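Long-range contacts in alternansucrase (Leuconostoc mesenteroides, PDB 6HVG), which is a glycoside hydrolase family 70 protein that pairs a (β/α)8 barrel with choline-binding-type and putative cell-wall-binding repeats: residues W596-M601 against A1154-P1158; G673-L677 against G1031-H1035. All coordinates share one frame. Residues are numbered along the deposited sequence.

Interaction 1 of 2, residues W596-M601 against A1154-P1158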
ATOM      1  N   TRP A 596       1.007  29.580   0.236  1.00 46.88           N
ATOM      2  CA  TRP A 596      -0.214  28.798   0.372  1.00 45.48           C
ATOM      3  C   TRP A 596      -0.716  28.822   1.790  1.00 45.21           C
ATOM      4  O   TRP A 596      -1.918  28.962   2.029  1.00 50.39           O
ATOM      5  CB  TRP A 596       0.046  27.365  -0.054  1.00 45.10           C
ATOM      6  CG  TRP A 596      -1.175  26.497  -0.210  1.00 43.74           C
ATOM      7  CD1 TRP A 596      -2.405  26.879  -0.625  1.00 43.05           C
ATOM      8  CD2 TRP A 596      -1.237  25.088  -0.024  1.00 41.22           C
ATOM      9  NE1 TRP A 596      -3.242  25.796  -0.682  1.00 40.96           N
ATOM     10  CE2 TRP A 596      -2.540  24.685  -0.316  1.00 40.88           C
ATOM     11  CE3 TRP A 596      -0.318  24.133   0.392  1.00 43.16           C
ATOM     12  CZ2 TRP A 596      -2.951  23.360  -0.225  1.00 42.51           C
ATOM     13  CZ3 TRP A 596      -0.730  22.808   0.492  1.00 43.05           C
ATOM     14  CH2 TRP A 596      -2.027  22.438   0.167  1.00 41.27           C
ATOM     15  N   LEU A 597       0.207  28.693   2.733  1.00 45.31           N
ATOM     16  CA  LEU A 597      -0.129  28.727   4.161  1.00 42.63           C
ATOM     17  C   LEU A 597      -0.713  30.058   4.559  1.00 42.21           C
ATOM     18  O   LEU A 597      -1.667  30.106   5.313  1.00 46.56           O
ATOM     19  CB  LEU A 597       1.098  28.451   5.008  1.00 41.45           C
ATOM     20  CG  LEU A 597       0.913  28.508   6.515  1.00 41.84           C
ATOM     21  CD1 LEU A 597      -0.115  27.486   6.990  1.00 40.99           C
ATOM     22  CD2 LEU A 597       2.259  28.293   7.181  1.00 43.21           C
ATOM     23  N   HIS A 598      -0.145  31.142   4.063  1.00 44.75           N
ATOM     24  CA  HIS A 598      -0.693  32.468   4.326  1.00 46.95           C
ATOM     25  C   HIS A 598      -2.083  32.540   3.754  1.00 48.10           C
ATOM     26  O   HIS A 598      -3.006  33.012   4.417  1.00 56.09           O
ATOM     27  CB  HIS A 598       0.182  33.537   3.698  1.00 48.41           C
ATOM     28  CG  HIS A 598      -0.316  34.930   3.905  1.00 48.58           C
ATOM     29  ND1 HIS A 598       0.009  35.680   5.017  1.00 49.05           N
ATOM     30  CD2 HIS A 598      -1.064  35.730   3.113  1.00 48.98           C
ATOM     31  CE1 HIS A 598      -0.538  36.875   4.910  1.00 49.67           C
ATOM     32  NE2 HIS A 598      -1.192  36.933   3.762  1.00 50.93           N
ATOM     33  N   TYR A 599      -2.237  32.051   2.526  1.00 45.84           N
ATOM     34  CA  TYR A 599      -3.519  32.084   1.828  1.00 46.65           C
ATOM     35  C   TYR A 599      -4.619  31.383   2.623  1.00 48.68           C
ATOM     36  O   TYR A 599      -5.751  31.867   2.666  1.00 48.01           O
ATOM     37  CB  TYR A 599      -3.369  31.462   0.451  1.00 43.90           C
ATOM     38  CG  TYR A 599      -4.638  31.231  -0.329  1.00 42.27           C
ATOM     39  CD1 TYR A 599      -5.185  32.225  -1.103  1.00 44.43           C
ATOM     40  CD2 TYR A 599      -5.253  29.993  -0.336  1.00 43.43           C
ATOM     41  CE1 TYR A 599      -6.313  31.996  -1.873  1.00 45.96           C
ATOM     42  CE2 TYR A 599      -6.376  29.750  -1.102  1.00 42.75           C
ATOM     43  CZ  TYR A 599      -6.899  30.752  -1.868  1.00 44.71           C
ATOM     44  OH  TYR A 599      -8.030  30.537  -2.630  1.00 48.12           O
ATOM     45  N   LEU A 600      -4.287  30.274   3.271  1.00 49.91           N
ATOM     46  CA  LEU A 600      -5.281  29.542   4.063  1.00 51.22           C
ATOM     47  C   LEU A 600      -5.609  30.276   5.359  1.00 52.50           C
ATOM     48  O   LEU A 600      -6.778  30.379   5.730  1.00 52.43           O
ATOM     49  CB  LEU A 600      -4.811  28.112   4.355  1.00 50.73           C
ATOM     50  CG  LEU A 600      -4.657  27.210   3.125  1.00 53.86           C
ATOM     51  CD1 LEU A 600      -3.805  26.003   3.433  1.00 49.95           C
ATOM     52  CD2 LEU A 600      -6.002  26.770   2.550  1.00 55.34           C
ATOM     53  N   MET A 601      -4.587  30.799   6.037  1.00 53.94           N
ATOM     54  CA  MET A 601      -4.785  31.514   7.308  1.00 55.29           C
ATOM     55  C   MET A 601      -5.399  32.897   7.117  1.00 53.89           C
ATOM     56  O   MET A 601      -5.852  33.502   8.078  1.00 56.46           O
ATOM     57  CB  MET A 601      -3.469  31.657   8.068  1.00 55.71           C
ATOM     58  CG  MET A 601      -2.789  30.353   8.460  1.00 54.08           C
ATOM     59  SD  MET A 601      -3.763  29.334   9.575  1.00 54.32           S
ATOM     60  CE  MET A 601      -4.455  28.225   8.351  1.00 61.75           C
ATOM     61  N   ALA A1154      -7.268  24.242   9.034  1.00 42.87           N
ATOM     62  CA  ALA A1154      -7.015  24.000   7.620  1.00 44.38           C
ATOM     63  C   ALA A1154      -6.113  22.795   7.456  1.00 43.02           C
ATOM     64  O   ALA A1154      -5.100  22.708   8.122  1.00 41.60           O
ATOM     65  CB  ALA A1154      -6.334  25.222   7.012  1.00 46.18           C
ATOM     66  N   ASP A1155      -6.466  21.873   6.568  1.00 46.56           N
ATOM     67  CA  ASP A1155      -5.585  20.740   6.256  1.00 46.63           C
ATOM     68  C   ASP A1155      -4.518  21.203   5.262  1.00 45.45           C
ATOM     69  O   ASP A1155      -4.814  21.482   4.112  1.00 46.10           O
ATOM     70  CB  ASP A1155      -6.376  19.548   5.686  1.00 48.20           C
ATOM     71  CG  ASP A1155      -5.879  18.205   6.218  1.00 51.30           C
ATOM     72  OD1 ASP A1155      -4.674  18.044   6.412  1.00 54.75           O
ATOM     73  OD2 ASP A1155      -6.692  17.299   6.451  1.00 57.65           O
ATOM     74  N   TRP A1156      -3.283  21.308   5.732  1.00 43.82           N
ATOM     75  CA  TRP A1156      -2.147  21.735   4.902  1.00 43.69           C
ATOM     76  C   TRP A1156      -1.482  20.488   4.301  1.00 44.14           C
ATOM     77  O   TRP A1156      -0.920  19.644   5.026  1.00 42.24           O
ATOM     78  CB  TRP A1156      -1.158  22.496   5.781  1.00 42.97           C
ATOM     79  CG  TRP A1156      -0.150  23.330   5.103  1.00 43.45           C
ATOM     80  CD1 TRP A1156      -0.355  24.169   4.055  1.00 44.83           C
ATOM     81  CD2 TRP A1156       1.239  23.474   5.468  1.00 41.86           C
ATOM     82  NE1 TRP A1156       0.819  24.818   3.728  1.00 45.27           N
ATOM     83  CE2 TRP A1156       1.808  24.410   4.587  1.00 42.85           C
ATOM     84  CE3 TRP A1156       2.043  22.915   6.458  1.00 40.73           C
ATOM     85  CZ2 TRP A1156       3.146  24.802   4.670  1.00 42.85           C
ATOM     86  CZ3 TRP A1156       3.390  23.309   6.538  1.00 40.93           C
ATOM     87  CH2 TRP A1156       3.920  24.236   5.650  1.00 41.03           C
ATOM     88  N   VAL A1157      -1.549  20.385   2.975  1.00 43.65           N
ATOM     89  CA  VAL A1157      -1.177  19.169   2.250  1.00 41.77           C
ATOM     90  C   VAL A1157      -0.047  19.425   1.263  1.00 37.33           C
ATOM     91  O   VAL A1157      -0.255  19.414   0.078  1.00 40.77           O
ATOM     92  CB  VAL A1157      -2.415  18.587   1.528  1.00 41.46           C
ATOM     93  CG1 VAL A1157      -2.075  17.272   0.847  1.00 44.30           C
ATOM     94  CG2 VAL A1157      -3.534  18.370   2.528  1.00 40.38           C
ATOM     95  N   PRO A1158       1.169  19.629   1.757  1.00 36.76           N
ATOM     96  CA  PRO A1158       2.289  19.981   0.894  1.00 37.41           C
ATOM     97  C   PRO A1158       2.996  18.840   0.147  1.00 38.49           C
ATOM     98  O   PRO A1158       3.807  19.130  -0.737  1.00 39.44           O
ATOM     99  CB  PRO A1158       3.266  20.636   1.878  1.00 36.95           C
ATOM    100  CG  PRO A1158       3.017  19.934   3.151  1.00 36.37           C
ATOM    101  CD  PRO A1158       1.543  19.690   3.179  1.00 36.72           C
TER

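Interaction 2 of 2, residues G673-L677 against G1031-H1035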
ATOM      1  N   GLY A 673      10.390  22.848  20.050  1.00 47.06           N
ATOM      2  CA  GLY A 673       9.536  23.838  20.715  1.00 48.08           C
ATOM      3  C   GLY A 673       8.029  23.669  20.559  1.00 49.50           C
ATOM      4  O   GLY A 673       7.277  24.574  20.881  1.00 50.77           O
ATOM      5  N   ASN A 674       7.585  22.506  20.079  1.00 46.28           N
ATOM      6  CA  ASN A 674       6.167  22.221  19.943  1.00 44.80           C
ATOM      7  C   ASN A 674       5.353  23.287  19.194  1.00 47.40           C
ATOM      8  O   ASN A 674       4.319  23.721  19.670  1.00 50.10           O
ATOM      9  CB  ASN A 674       5.578  21.973  21.332  1.00 44.57           C
ATOM     10  CG  ASN A 674       6.166  20.744  21.988  1.00 42.86           C
ATOM     11  OD1 ASN A 674       5.930  19.619  21.560  1.00 43.93           O
ATOM     12  ND2 ASN A 674       6.910  20.949  23.040  1.00 42.73           N
ATOM     13  N   ALA A 675       5.822  23.709  18.024  1.00 49.49           N
ATOM     14  CA  ALA A 675       5.085  24.678  17.182  1.00 47.81           C
ATOM     15  C   ALA A 675       3.739  24.140  16.697  1.00 44.77           C
ATOM     16  O   ALA A 675       2.802  24.894  16.482  1.00 45.42           O
ATOM     17  CB  ALA A 675       5.940  25.104  15.999  1.00 49.87           C
ATOM     18  N   GLN A 676       3.659  22.830  16.512  1.00 46.39           N
ATOM     19  CA  GLN A 676       2.392  22.135  16.268  1.00 46.83           C
ATOM     20  C   GLN A 676       2.359  20.928  17.201  1.00 47.21           C
ATOM     21  O   GLN A 676       3.409  20.376  17.535  1.00 50.16           O
ATOM     22  CB  GLN A 676       2.288  21.642  14.823  1.00 46.27           C
ATOM     23  CG  GLN A 676       2.460  22.705  13.749  1.00 45.92           C
ATOM     24  CD  GLN A 676       3.917  22.960  13.379  1.00 47.30           C
ATOM     25  OE1 GLN A 676       4.782  22.114  13.611  1.00 49.69           O
ATOM     26  NE2 GLN A 676       4.204  24.170  12.884  1.00 46.27           N
ATOM     27  N   LEU A 677       1.167  20.517  17.618  1.00 44.82           N
ATOM     28  CA  LEU A 677       1.038  19.395  18.534  1.00 44.79           C
ATOM     29  C   LEU A 677       1.336  18.062  17.864  1.00 43.10           C
ATOM     30  O   LEU A 677       0.770  17.752  16.827  1.00 43.03           O
ATOM     31  CB  LEU A 677      -0.363  19.339  19.139  1.00 44.19           C
ATOM     32  CG  LEU A 677      -0.769  20.516  20.015  1.00 45.46           C
ATOM     33  CD1 LEU A 677      -2.223  20.316  20.411  1.00 45.10           C
ATOM     34  CD2 LEU A 677       0.131  20.650  21.232  1.00 46.94           C
ATOM     35  N   GLY A1031      10.952  29.020  25.263  1.00 70.78           N
ATOM     36  CA  GLY A1031      11.022  29.223  23.805  1.00 68.83           C
ATOM     37  C   GLY A1031       9.903  28.483  23.062  1.00 70.28           C
ATOM     38  O   GLY A1031       9.589  28.800  21.896  1.00 68.01           O
ATOM     39  N   SER A1032       9.315  27.495  23.753  1.00 62.54           N
ATOM     40  CA  SER A1032       8.289  26.628  23.228  1.00 59.17           C
ATOM     41  C   SER A1032       6.962  27.360  23.017  1.00 54.14           C
ATOM     42  O   SER A1032       6.690  28.373  23.652  1.00 52.81           O
ATOM     43  CB  SER A1032       8.135  25.430  24.177  1.00 60.79           C
ATOM     44  OG  SER A1032       7.114  24.545  23.747  1.00 63.96           O
ATOM     45  N   VAL A1033       6.151  26.832  22.103  1.00 49.07           N
ATOM     46  CA  VAL A1033       4.843  27.362  21.793  1.00 48.70           C
ATOM     47  C   VAL A1033       3.790  26.710  22.697  1.00 47.72           C
ATOM     48  O   VAL A1033       3.266  27.361  23.594  1.00 49.65           O
ATOM     49  CB  VAL A1033       4.498  27.154  20.301  1.00 47.59           C
ATOM     50  CG1 VAL A1033       3.045  27.510  19.998  1.00 48.38           C
ATOM     51  CG2 VAL A1033       5.417  27.985  19.442  1.00 48.83           C
ATOM     52  N   PHE A1034       3.464  25.448  22.441  1.00 45.76           N
ATOM     53  CA  PHE A1034       2.464  24.773  23.241  1.00 45.02           C
ATOM     54  C   PHE A1034       3.050  24.259  24.553  1.00 44.11           C
ATOM     55  O   PHE A1034       4.239  23.944  24.642  1.00 44.71           O
ATOM     56  CB  PHE A1034       1.797  23.653  22.443  1.00 43.11           C
ATOM     57  CG  PHE A1034       0.904  24.162  21.361  1.00 41.94           C
ATOM     58  CD1 PHE A1034      -0.285  24.798  21.677  1.00 43.59           C
ATOM     59  CD2 PHE A1034       1.260  24.037  20.027  1.00 40.94           C
ATOM     60  CE1 PHE A1034      -1.106  25.285  20.666  1.00 45.42           C
ATOM     61  CE2 PHE A1034       0.461  24.521  19.016  1.00 39.27           C
ATOM     62  CZ  PHE A1034      -0.727  25.135  19.324  1.00 42.99           C
ATOM     63  N   HIS A1035       2.197  24.210  25.576  1.00 44.46           N
ATOM     64  CA  HIS A1035       2.577  23.678  26.878  1.00 45.79           C
ATOM     65  C   HIS A1035       1.455  22.809  27.395  1.00 46.14           C
ATOM     66  O   HIS A1035       0.313  23.251  27.406  1.00 47.46           O
ATOM     67  CB  HIS A1035       2.888  24.800  27.872  1.00 46.93           C
ATOM     68  CG  HIS A1035       4.050  25.649  27.477  1.00 48.96           C
ATOM     69  ND1 HIS A1035       3.894  26.836  26.797  1.00 51.97           N
ATOM     70  CD2 HIS A1035       5.381  25.463  27.616  1.00 49.63           C
ATOM     71  CE1 HIS A1035       5.080  27.351  26.542  1.00 52.08           C
ATOM     72  NE2 HIS A1035       5.998  26.528  27.014  1.00 52.63           N
TER

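Interaction 1 of 2, residues W596-M601 against A1154-P1158
This is helix-on-strand packing in a (β/α)8 barrel: the C-terminal part of helix 587-601 covers the outer side of strand 1151-1156. The short axes of 596-601 and 1154-1156 run antiparallel at 172°, 9.7 Å apart, and no hydrogen bond crosses between the segments, so packing holds them. W1156 gives up the most surface, 89 Å². Its CA-CB bond leaves sideways, yet chi1 near t carries the indole to the helix, where L597 CD1 sits 4.3 Å from the centroid of the W1156 five-membered ring and 6° off its normal, a CH-pi contact. L600 CD1 meets W1156 CD1 at 4.0 Å. W596, with 75 Å² covered, approaches the same indole obliquely: its six-membered ring and the five-membered ring of W1156 have centroids 5.1 Å apart and planes at 39°. The edge of the W596 ring meets backbone, CZ3 lying 3.5 Å from V1157 O, while W596 NE1 is hydrogen-bonded to R1115 O. A1154, 49 Å², points its methyl at the helix, and L600 CB lies 4.2 Å from A1154 CB. I618 of adjacent strand 617-620 touches L597, M601 and W1156. At the helix end, M601 bends back until its CE stands 3.8 Å from A1154 CB.

Interaction 2 of 2, residues G673-L677 against G1031-H1035
G673 O is the main acceptor of this loop-to-loop contact. V1033 N donates to it at 2.8 Å with an N-H...O angle of 170°, a nearly linear bond, while S1032 CA approaches G673 O at 3.3 Å in a CA-H...O contact. S1032 OG lies 2.9 Å from G673 O and 3.1 Å from F1034 O, within hydrogen-bonding distance of both. One residue further along, F1034 N reaches N674 O in a weak bond of 3.4 Å. N674 ND2 is satisfied by N670 OD1, and its 3.7 Å approach to S1032 OG is a contact only. H1035 bonds through ND1 to D648 OD1 and through NE2 to D1030 OD2. The L677 backbone pairs with S656 and L658, consistent with barrel closure between strands 678-679 and 657-658.

Beside these polar links, F1034 has 92 Å² covered, the largest share in the contact. L677 CG stands 4.2 Å from the centroid of the F1034 ring, 17° off the normal, making a CH-pi contact over one face, and N674 O comes to 3.1 Å from F1034 CD2 near the ring plane.

At G673, phi of 93° would jam a CB against the preceding carbonyl O; the same CB would also be close to S1032 CA (3.7 Å) and G1031 O (4.0 Å). G673 is the C-prime residue of a Schellman motif, with N674 N bonded to V669 O and G673 N to N670 O. The arrangement is thus a Schellman-ended α-to-β connection of the barrel, held by the loop that precedes helix 1038-1041.

Overall arrangement
Both contacts belong to the parallel-stranded barrel region, their centres 19 Å apart and their nearest atoms about 6 Å apart without touching. In sequence, interaction 2 is nested within the loop closed by interaction 1. They hold different elements: interaction 1 joins a helix to a barrel strand, interaction 2 two irregular connections, and helix 629-642 has side-chain contacts with both. All touching residues of interaction 1 are buried; in interaction 2 six of eight are, the others partly exposed. Buried areas are similar, 353 and 325 Å², but the chemistry differs: apolar and aromatic packing without cross-segment hydrogen bonds in the first, one short and one weak main-chain hydrogen bond beside a CH-pi contact in the second.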